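Local coordinates for protein ricin B-like lectin (Macrolepiota procera, PDB 4IZX) that is a beta-trefoil lectin that binds lactose through its galactose unit, consistent with a general role in carbohydrate recognition, at residues A[61-66]-A[80-85]. Residues are numbered along the deposited sequence; the frame is centred on the assembly and turned at random.
Sequences GSYLGI and NDPFEW
Y63 faces P82 and G65 faces F83 as strand 63-66 and the segment 80-85, extended from D81 onward, pass at 72° between their end-to-end directions, with CA of Y63 5.6 Å from CA of P82. P82 lies flat on one face of the Y63 ring: its CA stands 3.7 Å from the ring centroid, a CH-pi contact near the ring normal, and CG reaches CZ of Y63 at 3.7 Å. The carbonyl O of N80 meets the edge of the same ring. Further along, NE1 of W85 donates to O of L64 (2.9 Å, 152° at the hydrogen), arriving from above the carbonyl plane. A water within bonding distance of both L64 O and F83 O may give L64 O a second donor. With CG anti to its backbone N (chi1 -176°), F83 passes CB by L64 O and brings CZ to within 3.9 Å of I66 CG1; I66 CG2 packs on CH2 of W85 at 3.7 Å. The CA of G65 lies near CG of F83 and CZ2 of W85. In this beta-trefoil the loop, running from strand 76-79 to strand 86-89, folds back over strand 63-66, which pairs antiparallel with 76-79, while L64 packs on L55 of strand 53-57.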
loop_
_atom_site.group_PDB
_atom_site.type_symbol
_atom_site.label_atom_id
_atom_site.label_comp_id
_atom_site.label_asym_id
_atom_site.label_seq_id
_atom_site.Cartn_x
_atom_site.Cartn_y
_atom_site.Cartn_z
ATOM N N GLY A 61 14.563 1.208 -3.356
ATOM C CA GLY A 61 14.976 -0.077 -2.793
ATOM C C GLY A 61 14.643 -0.288 -1.324
ATOM O O GLY A 61 14.949 -1.354 -0.776
ATOM N N SER A 62 14.045 0.693 -0.680
ATOM C CA SER A 62 13.396 0.516 0.603
ATOM C C SER A 62 12.132 -0.305 0.443
ATOM O O SER A 62 11.641 -0.476 -0.672
ATOM C CB SER A 62 13.054 1.889 1.246
ATOM O OG SER A 62 14.194 2.675 1.465
ATOM N N TYR A 63 11.572 -0.748 1.568
ATOM C CA TYR A 63 10.364 -1.548 1.567
ATOM C C TYR A 63 9.211 -0.770 2.169
ATOM O O TYR A 63 9.369 0.088 3.024
ATOM C CB TYR A 63 10.569 -2.862 2.333
ATOM C CG TYR A 63 11.565 -3.778 1.672
ATOM C CD1 TYR A 63 12.918 -3.645 1.935
ATOM C CD2 TYR A 63 11.170 -4.725 0.756
ATOM C CE1 TYR A 63 13.853 -4.461 1.295
ATOM C CE2 TYR A 63 12.076 -5.556 0.113
ATOM C CZ TYR A 63 13.431 -5.425 0.364
ATOM O OH TYR A 63 14.326 -6.255 -0.273
ATOM N N LEU A 64 8.006 -1.120 1.746
ATOM C CA LEU A 64 6.806 -0.560 2.356
ATOM C C LEU A 64 6.634 -1.171 3.739
ATOM O O LEU A 64 6.490 -2.400 3.888
ATOM C CB LEU A 64 5.604 -0.914 1.487
ATOM C CG LEU A 64 4.317 -0.210 1.840
ATOM C CD1 LEU A 64 4.396 1.235 1.350
ATOM C CD2 LEU A 64 3.111 -0.893 1.238
ATOM N N GLY A 65 6.654 -0.329 4.777
ATOM C CA GLY A 65 6.521 -0.769 6.157
ATOM C C GLY A 65 5.755 0.261 6.979
ATOM O O GLY A 65 4.986 1.063 6.451
ATOM N N ILE A 66 5.898 0.150 8.298
ATOM C CA ILE A 66 5.119 0.995 9.215
ATOM C C ILE A 66 5.927 1.695 10.265
ATOM O O ILE A 66 7.024 1.257 10.618
ATOM C CB ILE A 66 4.005 0.194 9.915
ATOM C CG1 ILE A 66 4.499 -1.023 10.723
ATOM C CG2 ILE A 66 3.029 -0.264 8.854
ATOM C CD1 ILE A 66 3.374 -1.664 11.498
ATOM N N ASN A 80 14.082 -0.092 5.936
ATOM C CA ASN A 80 15.266 -0.741 5.397
ATOM C C ASN A 80 15.050 -2.227 5.095
ATOM O O ASN A 80 15.475 -2.711 4.069
ATOM C CB ASN A 80 16.399 -0.541 6.411
ATOM C CG ASN A 80 17.719 -1.065 5.916
ATOM O OD1 ASN A 80 18.179 -2.141 6.353
ATOM N ND2 ASN A 80 18.336 -0.331 5.032
ATOM N N ASP A 81 14.472 -2.935 6.061
ATOM C CA ASP A 81 14.374 -4.382 6.009
ATOM C C ASP A 81 13.006 -4.757 5.369
ATOM O O ASP A 81 12.002 -4.068 5.594
ATOM C CB ASP A 81 14.418 -4.974 7.438
ATOM C CG ASP A 81 15.763 -4.941 8.097
ATOM O OD1 ASP A 81 16.707 -4.361 7.549
ATOM O OD2 ASP A 81 15.792 -5.444 9.232
ATOM N N PRO A 82 12.912 -5.896 4.686
ATOM C CA PRO A 82 11.634 -6.348 4.158
ATOM C C PRO A 82 10.610 -6.479 5.270
ATOM O O PRO A 82 10.886 -7.025 6.346
ATOM C CB PRO A 82 11.963 -7.709 3.543
ATOM C CG PRO A 82 13.428 -7.692 3.287
ATOM C CD PRO A 82 13.990 -6.820 4.348
ATOM N N PHE A 83 9.428 -5.952 5.016
ATOM C CA PHE A 83 8.320 -6.009 5.960
ATOM C C PHE A 83 7.197 -6.836 5.331
ATOM O O PHE A 83 6.739 -6.552 4.226
ATOM C CB PHE A 83 7.814 -4.608 6.301
ATOM C CG PHE A 83 6.735 -4.586 7.332
ATOM C CD1 PHE A 83 7.027 -4.582 8.668
ATOM C CD2 PHE A 83 5.417 -4.649 6.953
ATOM C CE1 PHE A 83 6.018 -4.587 9.613
ATOM C CE2 PHE A 83 4.406 -4.652 7.895
ATOM C CZ PHE A 83 4.714 -4.606 9.233
ATOM N N GLU A 84 6.770 -7.875 6.032
ATOM C CA GLU A 84 5.754 -8.795 5.519
ATOM C C GLU A 84 4.339 -8.277 5.696
ATOM O O GLU A 84 3.949 -7.810 6.780
ATOM C CB GLU A 84 5.897 -10.178 6.147
ATOM C CG GLU A 84 7.065 -10.980 5.575
ATOM C CD GLU A 84 7.165 -12.388 6.132
ATOM O OE1 GLU A 84 7.622 -13.293 5.431
ATOM O OE2 GLU A 84 6.831 -12.585 7.317
ATOM N N TRP A 85 3.567 -8.476 4.639
ATOM C CA TRP A 85 2.152 -8.137 4.564
ATOM C C TRP A 85 1.346 -9.364 4.160
ATOM O O TRP A 85 1.800 -10.192 3.391
ATOM C CB TRP A 85 1.913 -7.053 3.490
ATOM C CG TRP A 85 2.608 -5.773 3.764
ATOM C CD1 TRP A 85 3.771 -5.339 3.225
ATOM C CD2 TRP A 85 2.150 -4.716 4.624
ATOM N NE1 TRP A 85 4.062 -4.061 3.685
ATOM C CE2 TRP A 85 3.077 -3.663 4.539
ATOM C CE3 TRP A 85 1.047 -4.558 5.474
ATOM C CZ2 TRP A 85 2.913 -2.464 5.244
ATOM C CZ3 TRP A 85 0.898 -3.384 6.166
ATOM C CH2 TRP A 85 1.829 -2.353 6.046
HETATM O O HOH W 1 16.274 -1.566 1.750
HETATM O O HOH W 2 7.421 -4.658 2.457
#